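Local structure of (S)-ureidoglycine--glyoxylate transaminase (Bacillus subtilis, 3ISL) at residues A161-D166 and E186-A191; L284-G287 and E293-R296; R12-M15 and V20-D23. The protein catalyses the pyridoxal-phosphate-dependent transfer of the amino group of (S)-ureidoglycine to glyoxylate, giving oxalurate and glycine in purine catabolism. One frame throughout, in Å; residues are numbered along the deposited sequence.

Contact 1: residues A161-D166 and E186-A191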
loop_
_atom_site.group_PDB
_atom_site.type_symbol
_atom_site.label_atom_id
_atom_site.label_comp_id
_atom_site.label_asym_id
_atom_site.label_seq_id
_atom_site.Cartn_x
_atom_site.Cartn_y
_atom_site.Cartn_z
ATOM N N ALA A 161 -29.706 4.667 -15.251
ATOM C CA ALA A 161 -29.893 3.739 -16.388
ATOM C C ALA A 161 -29.228 2.385 -16.029
ATOM O O ALA A 161 -29.737 1.358 -16.426
ATOM C CB ALA A 161 -29.300 4.327 -17.688
ATOM N N CYS A 162 -28.116 2.401 -15.278
ATOM C CA CYS A 162 -27.335 1.156 -14.969
ATOM C C CYS A 162 -28.212 0.276 -14.107
ATOM O O CYS A 162 -28.365 -0.908 -14.394
ATOM C CB CYS A 162 -25.994 1.436 -14.244
ATOM S SG CYS A 162 -24.717 2.143 -15.317
ATOM N N ARG A 163 -28.871 0.879 -13.117
ATOM C CA ARG A 163 -29.789 0.161 -12.230
ATOM C C ARG A 163 -30.978 -0.512 -13.000
ATOM O O ARG A 163 -31.286 -1.682 -12.805
ATOM C CB ARG A 163 -30.309 1.138 -11.127
ATOM C CG ARG A 163 -31.030 0.462 -9.924
ATOM C CD ARG A 163 -30.093 -0.511 -9.124
ATOM N NE ARG A 163 -28.812 0.110 -8.707
ATOM C CZ ARG A 163 -28.564 0.693 -7.514
ATOM N NH1 ARG A 163 -29.489 0.767 -6.557
ATOM N NH2 ARG A 163 -27.375 1.201 -7.261
ATOM N N THR A 164 -31.653 0.238 -13.852
ATOM C CA THR A 164 -32.736 -0.343 -14.658
ATOM C C THR A 164 -32.273 -1.411 -15.654
ATOM O O THR A 164 -32.959 -2.400 -15.835
ATOM C CB THR A 164 -33.673 0.720 -15.347
ATOM O OG1 THR A 164 -33.145 1.106 -16.607
ATOM C CG2 THR A 164 -33.866 1.941 -14.524
ATOM N N GLU A 165 -31.101 -1.234 -16.261
ATOM C CA GLU A 165 -30.537 -2.227 -17.170
ATOM C C GLU A 165 -29.757 -3.328 -16.455
ATOM O O GLU A 165 -29.175 -4.205 -17.114
ATOM C CB GLU A 165 -29.651 -1.582 -18.245
ATOM C CG GLU A 165 -30.370 -0.514 -19.079
ATOM C CD GLU A 165 -31.457 -1.102 -19.986
ATOM O OE1 GLU A 165 -31.278 -2.189 -20.570
ATOM O OE2 GLU A 165 -32.503 -0.470 -20.085
ATOM N N ASP A 166 -29.712 -3.258 -15.122
ATOM C CA ASP A 166 -29.057 -4.284 -14.313
ATOM C C ASP A 166 -27.587 -4.404 -14.705
ATOM O O ASP A 166 -27.044 -5.490 -14.800
ATOM C CB ASP A 166 -29.846 -5.620 -14.378
ATOM C CG ASP A 166 -29.481 -6.611 -13.216
ATOM O OD1 ASP A 166 -29.008 -6.191 -12.109
ATOM O OD2 ASP A 166 -29.700 -7.830 -13.459
ATOM N N GLU A 186 -27.594 8.268 -3.820
ATOM C CA GLU A 186 -28.441 9.086 -4.679
ATOM C C GLU A 186 -28.173 8.878 -6.174
ATOM O O GLU A 186 -29.092 8.982 -6.970
ATOM C CB GLU A 186 -28.281 10.569 -4.354
ATOM C CG GLU A 186 -29.347 11.015 -3.415
ATOM C CD GLU A 186 -29.357 12.541 -3.164
ATOM O OE1 GLU A 186 -29.185 12.913 -1.964
ATOM O OE2 GLU A 186 -29.499 13.330 -4.160
ATOM N N TRP A 187 -26.920 8.598 -6.549
ATOM C CA TRP A 187 -26.589 8.510 -7.964
ATOM C C TRP A 187 -26.594 7.069 -8.449
ATOM O O TRP A 187 -26.195 6.796 -9.574
ATOM C CB TRP A 187 -25.241 9.190 -8.223
ATOM C CG TRP A 187 -25.255 10.654 -7.952
ATOM C CD1 TRP A 187 -26.348 11.461 -7.762
ATOM C CD2 TRP A 187 -24.109 11.510 -7.872
ATOM N NE1 TRP A 187 -25.952 12.746 -7.579
ATOM C CE2 TRP A 187 -24.586 12.817 -7.646
ATOM C CE3 TRP A 187 -22.734 11.290 -7.963
ATOM C CZ2 TRP A 187 -23.718 13.939 -7.466
ATOM C CZ3 TRP A 187 -21.862 12.403 -7.809
ATOM C CH2 TRP A 187 -22.380 13.717 -7.582
ATOM N N LYS A 188 -27.008 6.143 -7.569
ATOM C CA LYS A 188 -27.147 4.749 -7.891
ATOM C C LYS A 188 -25.799 4.225 -8.385
ATOM O O LYS A 188 -25.711 3.506 -9.382
ATOM C CB LYS A 188 -28.230 4.514 -8.974
ATOM C CG LYS A 188 -29.652 5.075 -8.664
ATOM C CD LYS A 188 -30.278 4.578 -7.387
ATOM C CE LYS A 188 -31.818 4.529 -7.480
ATOM N NZ LYS A 188 -32.328 5.829 -7.948
ATOM N N ILE A 189 -24.757 4.622 -7.689
ATOM C CA ILE A 189 -23.434 4.032 -7.884
ATOM C C ILE A 189 -23.360 2.740 -7.086
ATOM O O ILE A 189 -23.682 2.698 -5.860
ATOM C CB ILE A 189 -22.322 5.036 -7.444
ATOM C CG1 ILE A 189 -22.393 6.306 -8.300
ATOM C CG2 ILE A 189 -20.911 4.361 -7.386
ATOM C CD1 ILE A 189 -21.341 7.455 -7.833
ATOM N N ASP A 190 -22.950 1.684 -7.779
ATOM C CA ASP A 190 -22.817 0.373 -7.163
ATOM C C ASP A 190 -21.486 0.143 -6.446
ATOM O O ASP A 190 -21.437 -0.551 -5.423
ATOM C CB ASP A 190 -23.076 -0.720 -8.213
ATOM C CG ASP A 190 -24.447 -0.618 -8.845
ATOM O OD1 ASP A 190 -25.429 -0.869 -8.100
ATOM O OD2 ASP A 190 -24.532 -0.311 -10.080
ATOM N N ALA A 191 -20.399 0.666 -7.003
ATOM C CA ALA A 191 -19.136 0.672 -6.342
ATOM C C ALA A 191 -18.416 1.954 -6.649
ATOM O O ALA A 191 -18.475 2.467 -7.818
ATOM C CB ALA A 191 -18.257 -0.591 -6.754
HETATM O O HOH W 1 -26.874 1.052 -10.618
HETATM O O HOH W 2 -26.101 2.736 -4.653
#
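The last turn of helix 156-164 comes nearest to the loop 186-191 where the CA atoms of R163 and K188 stand 6.8 Å apart, and it is the R163 side chain that spans this gap. Its CG lies anti to the backbone N (chi1 -167°), and bends at chi2 and chi3 then turn the guanidinium onto the loop. NH2 makes a salt bridge with OD1 of D190 at 3.0 Å, the guanidinium and carboxylate planes being turned 39° apart. K188 crosses R163 at about a right angle and lays its CB over one guanidinium face, 3.8 Å from NH2. Two waters complete the link: the first accepts from R163 NE at 2.9 Å and lies within bonding distance of K188 O and D190 OD2, while the second, in the guanidinium plane, joins NH2 to I189 O. In the large domain of this class-V aminotransferase, the contact joins the helix preceding strand 168-172 to the connection that leads on to the neighbouring parallel strand 191-193. The D190 carboxylate is also bound by R214, N212 and the backbone N of F169. An alanine in place of R163 is likely to leave D190 OD1 without this charge partner and both waters without the donors, NE and NH2, that connect them to the helix. The helix itself closes at D166 with a Schellman motif.

Contact 2: residues L284-G287 and E293-R296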
loop_
_atom_site.group_PDB
_atom_site.type_symbol
_atom_site.label_atom_id
_atom_site.label_comp_id
_atom_site.label_asym_id
_atom_site.label_seq_id
_atom_site.Cartn_x
_atom_site.Cartn_y
_atom_site.Cartn_z
ATOM N N LEU A 284 -15.159 15.292 8.063
ATOM C CA LEU A 284 -16.472 15.266 8.680
ATOM C C LEU A 284 -16.635 16.374 9.716
ATOM O O LEU A 284 -17.736 16.776 9.965
ATOM C CB LEU A 284 -16.687 13.874 9.302
ATOM C CG LEU A 284 -17.433 12.807 8.480
ATOM C CD1 LEU A 284 -17.850 13.046 6.943
ATOM C CD2 LEU A 284 -16.916 11.455 8.700
ATOM N N GLU A 285 -15.547 16.846 10.347
ATOM C CA GLU A 285 -15.670 17.917 11.299
ATOM C C GLU A 285 -15.918 19.213 10.568
ATOM O O GLU A 285 -16.674 20.048 11.056
ATOM C CB GLU A 285 -14.471 18.058 12.221
ATOM C CG GLU A 285 -14.212 16.793 13.068
ATOM C CD GLU A 285 -13.125 16.964 14.153
ATOM O OE1 GLU A 285 -12.356 17.947 14.068
ATOM O OE2 GLU A 285 -13.075 16.106 15.109
ATOM N N GLU A 286 -15.274 19.370 9.402
ATOM C CA GLU A 286 -15.545 20.478 8.541
ATOM C C GLU A 286 -17.010 20.480 8.073
ATOM O O GLU A 286 -17.706 21.526 8.094
ATOM C CB GLU A 286 -14.568 20.515 7.348
ATOM C CG GLU A 286 -14.765 21.851 6.515
ATOM C CD GLU A 286 -13.729 22.073 5.420
ATOM O OE1 GLU A 286 -12.907 21.159 5.181
ATOM O OE2 GLU A 286 -13.684 23.187 4.782
ATOM N N GLY A 287 -17.517 19.310 7.693
ATOM C CA GLY A 287 -18.825 19.283 7.091
ATOM C C GLY A 287 -18.614 19.125 5.597
ATOM O O GLY A 287 -17.901 19.949 4.949
ATOM N N GLU A 293 -18.169 23.757 -0.517
ATOM C CA GLU A 293 -18.283 25.210 -0.720
ATOM C C GLU A 293 -16.899 25.897 -0.518
ATOM O O GLU A 293 -16.517 26.805 -1.276
ATOM C CB GLU A 293 -19.350 25.818 0.224
ATOM C CG GLU A 293 -19.235 27.338 0.309
ATOM C CD GLU A 293 -19.585 27.991 -1.027
ATOM O OE1 GLU A 293 -19.034 29.078 -1.362
ATOM O OE2 GLU A 293 -20.427 27.395 -1.756
ATOM N N ARG A 294 -16.130 25.420 0.461
ATOM C CA ARG A 294 -14.792 25.957 0.678
ATOM C C ARG A 294 -13.865 25.698 -0.544
ATOM O O ARG A 294 -13.025 26.507 -0.891
ATOM C CB ARG A 294 -14.250 25.316 1.974
ATOM C CG ARG A 294 -12.895 25.853 2.498
ATOM C CD ARG A 294 -11.735 24.987 2.095
ATOM N NE ARG A 294 -11.736 23.700 2.811
ATOM C CZ ARG A 294 -10.750 22.816 2.796
ATOM N NH1 ARG A 294 -9.689 23.057 2.069
ATOM N NH2 ARG A 294 -10.891 21.646 3.476
ATOM N N HIS A 295 -14.002 24.531 -1.174
ATOM C CA HIS A 295 -13.231 24.235 -2.398
ATOM C C HIS A 295 -13.679 25.204 -3.536
ATOM O O HIS A 295 -12.853 25.737 -4.245
ATOM C CB HIS A 295 -13.359 22.759 -2.785
ATOM C CG HIS A 295 -12.462 21.850 -1.951
ATOM N ND1 HIS A 295 -12.704 21.573 -0.614
ATOM C CD2 HIS A 295 -11.312 21.198 -2.265
ATOM C CE1 HIS A 295 -11.741 20.783 -0.148
ATOM N NE2 HIS A 295 -10.868 20.576 -1.123
ATOM N N ARG A 296 -14.967 25.409 -3.695
ATOM C CA ARG A 296 -15.435 26.437 -4.638
ATOM C C ARG A 296 -14.939 27.857 -4.379
ATOM O O ARG A 296 -14.551 28.631 -5.323
ATOM C CB ARG A 296 -16.944 26.430 -4.663
ATOM C CG ARG A 296 -17.470 25.154 -5.395
ATOM C CD ARG A 296 -18.946 25.324 -5.771
ATOM N NE ARG A 296 -19.784 25.549 -4.579
ATOM C CZ ARG A 296 -20.288 24.569 -3.806
ATOM N NH1 ARG A 296 -20.048 23.264 -4.062
ATOM N NH2 ARG A 296 -21.048 24.896 -2.772
#
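Charge pairing carries this contact: R294 takes the carboxylate of E286 side-on, with one nitrogen for each oxygen. NH2 of R294 donates to OE1 of E286 at 2.7 Å, and NE of R294 donates to OE2 of E286 at 2.8 Å. Both bonds are nearly straight, at 165° and 162°, and both oxygens use their syn lone pairs. The two flat groups are close to coplanar, 14° apart, as expected of a bidentate ion pair. E286 reaches out with an extended chain, whereas R294 bends at chi2 and chi3 to bring its NE edge round to the carboxylate. Outside the pair, E286 OE1 also forms a salt bridge with R291, and R294 NH1 donates to the backbone oxygens of G368 and C371, so that the guanidinium is fixed from two directions.

One face of the R294 guanidinium is covered by H295, whose CE1 lies 3.6 Å above the plane, over its centre, and H295 itself is tied by NE2 to the backbone N of G368.

At the backbone level, G287 ends helix 270-286 with positive phi and serves as the N-cap position of the next helix. The contact is thus an interhelical salt bridge across a tight helix-glycine-helix junction, here additionally tied to the loop around G368.

Contact 3: residues R12-M15 and V20-D23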
loop_
_atom_site.group_PDB
_atom_site.type_symbol
_atom_site.label_atom_id
_atom_site.label_comp_id
_atom_site.label_asym_id
_atom_site.label_seq_id
_atom_site.Cartn_x
_atom_site.Cartn_y
_atom_site.Cartn_z
ATOM N N ARG A 12 7.461 22.296 0.797
ATOM C CA ARG A 12 6.896 22.747 -0.509
ATOM C C ARG A 12 5.568 23.390 -0.305
ATOM O O ARG A 12 4.896 23.200 0.715
ATOM C CB ARG A 12 6.716 21.554 -1.489
ATOM C CG ARG A 12 7.992 20.781 -1.837
ATOM C CD ARG A 12 9.082 21.683 -2.272
ATOM N NE ARG A 12 10.064 21.033 -3.154
ATOM C CZ ARG A 12 11.203 21.604 -3.544
ATOM N NH1 ARG A 12 11.562 22.801 -3.048
ATOM N NH2 ARG A 12 11.981 20.997 -4.419
ATOM N N THR A 13 5.186 24.171 -1.305
ATOM C CA THR A 13 3.830 24.658 -1.427
ATOM C C THR A 13 3.243 23.842 -2.535
ATOM O O THR A 13 3.571 24.063 -3.675
ATOM C CB THR A 13 3.867 26.106 -1.839
ATOM O OG1 THR A 13 4.472 26.831 -0.757
ATOM C CG2 THR A 13 2.447 26.646 -2.117
ATOM N N ILE A 14 2.334 22.925 -2.240
ATOM C CA ILE A 14 1.919 21.983 -3.277
ATOM C C ILE A 14 0.571 22.326 -3.877
ATOM O O ILE A 14 -0.491 22.258 -3.201
ATOM C CB ILE A 14 1.877 20.509 -2.814
ATOM C CG1 ILE A 14 3.264 20.104 -2.308
ATOM C CG2 ILE A 14 1.431 19.592 -4.020
ATOM C CD1 ILE A 14 3.322 18.645 -1.657
ATOM N N MET A 15 0.631 22.664 -5.164
ATOM C CA MET A 15 -0.539 23.094 -5.869
ATOM C C MET A 15 -0.733 22.279 -7.162
ATOM O O MET A 15 -1.121 22.840 -8.200
ATOM C CB MET A 15 -0.449 24.655 -6.140
ATOM C CG MET A 15 -0.659 25.509 -4.802
ATOM S SD MET A 15 -2.170 25.097 -3.803
ATOM C CE MET A 15 -3.360 26.292 -4.424
ATOM N N VAL A 20 -1.116 16.078 -2.641
ATOM C CA VAL A 20 -1.099 17.386 -2.051
ATOM C C VAL A 20 -0.633 17.421 -0.589
ATOM O O VAL A 20 -0.260 16.383 -0.013
ATOM C CB VAL A 20 -2.494 18.089 -2.255
ATOM C CG1 VAL A 20 -2.842 18.093 -3.769
ATOM C CG2 VAL A 20 -3.603 17.360 -1.443
ATOM N N GLU A 21 -0.642 18.583 0.026
ATOM C CA GLU A 21 -0.103 18.728 1.387
ATOM C C GLU A 21 -1.072 18.042 2.329
ATOM O O GLU A 21 -2.301 18.023 2.091
ATOM C CB GLU A 21 -0.041 20.197 1.774
ATOM C CG GLU A 21 0.995 21.000 1.129
ATOM C CD GLU A 21 0.705 22.462 1.248
ATOM O OE1 GLU A 21 0.072 22.911 2.256
ATOM O OE2 GLU A 21 1.104 23.167 0.314
ATOM N N VAL A 22 -0.538 17.494 3.412
ATOM C CA VAL A 22 -1.311 16.817 4.456
ATOM C C VAL A 22 -1.598 17.750 5.625
ATOM O O VAL A 22 -0.640 18.445 6.123
ATOM C CB VAL A 22 -0.513 15.601 4.881
ATOM C CG1 VAL A 22 -1.146 14.851 6.037
ATOM C CG2 VAL A 22 -0.466 14.663 3.652
ATOM N N ASP A 23 -2.845 17.763 6.130
ATOM C CA ASP A 23 -3.097 18.565 7.350
ATOM C C ASP A 23 -2.085 18.166 8.453
ATOM O O ASP A 23 -1.839 16.968 8.654
ATOM C CB ASP A 23 -4.552 18.375 7.884
ATOM C CG ASP A 23 -4.937 19.414 8.984
ATOM O OD1 ASP A 23 -4.320 19.437 10.068
ATOM O OD2 ASP A 23 -5.845 20.248 8.789
#
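E21 places CG beside its backbone N and anti to its carbonyl carbon (chi1 -73°), and its chain then runs extended, carrying the carboxylate across to I14, whose CG2 lies anti to the backbone N and faces V20. The outcome is one polar bond and a small apolar patch. The backbone N of I14 donates to OE2 of E21 at 2.8 Å along a nearly straight path of 168°, meeting the anti lone pair, the one turned away from the other oxygen. A side-chain carboxylate therefore takes up an amide of strand 13-14. The same oxygen passes 3.6 Å from CA of T13, close alongside the strand. The other oxygen of the carboxylate, OE1, is held by a salt bridge to R372, so each oxygen has a distinct partner and the rotation of the group is probably well defined.

Nearer the E21 backbone, the aliphatic part of E21 lies against the branch point of I14, with CG of E21 4.1 Å from CB of I14. CG2 of I14 packs on the backbone of V20, 3.9 Å from its CA. V34 of the second subunit packs on I14, while R12 makes a salt bridge with D39 of that subunit.

S370 OG is hydrogen-bonded to both I14 O and E21 N, bridging the two segments, and the side chain of V20 lies about 6 Å from that of K198, the lysine to which the cofactor attaches in the enzyme, though not bonded to it here. The contact is an N-terminal strand and turn, pinned by a carboxylate-to-amide bond, lying between the dimer interface and the neighbourhood of the active site.

How the contacts relate
Along the chain contact 3 comes first, then contact 1, then contact 2, each closing before the next opens. Contacts 2 and 3 are the nearer pair, their centres about 17 Å apart and their nearest atoms about 7 Å, and partners of both lie in the loop that leads to helix 373-389: G368 and C371 for contact 2, S370 and R372 for contact 3. Contact 1 lies apart, at the seven-stranded sheet, with its centre about 27 Å from that of contact 2 and about 35 Å from that of contact 3, on the opposite side of the chain's centre. The three thus tie separate parts of the subunit, with contact 3 also meeting the second subunit.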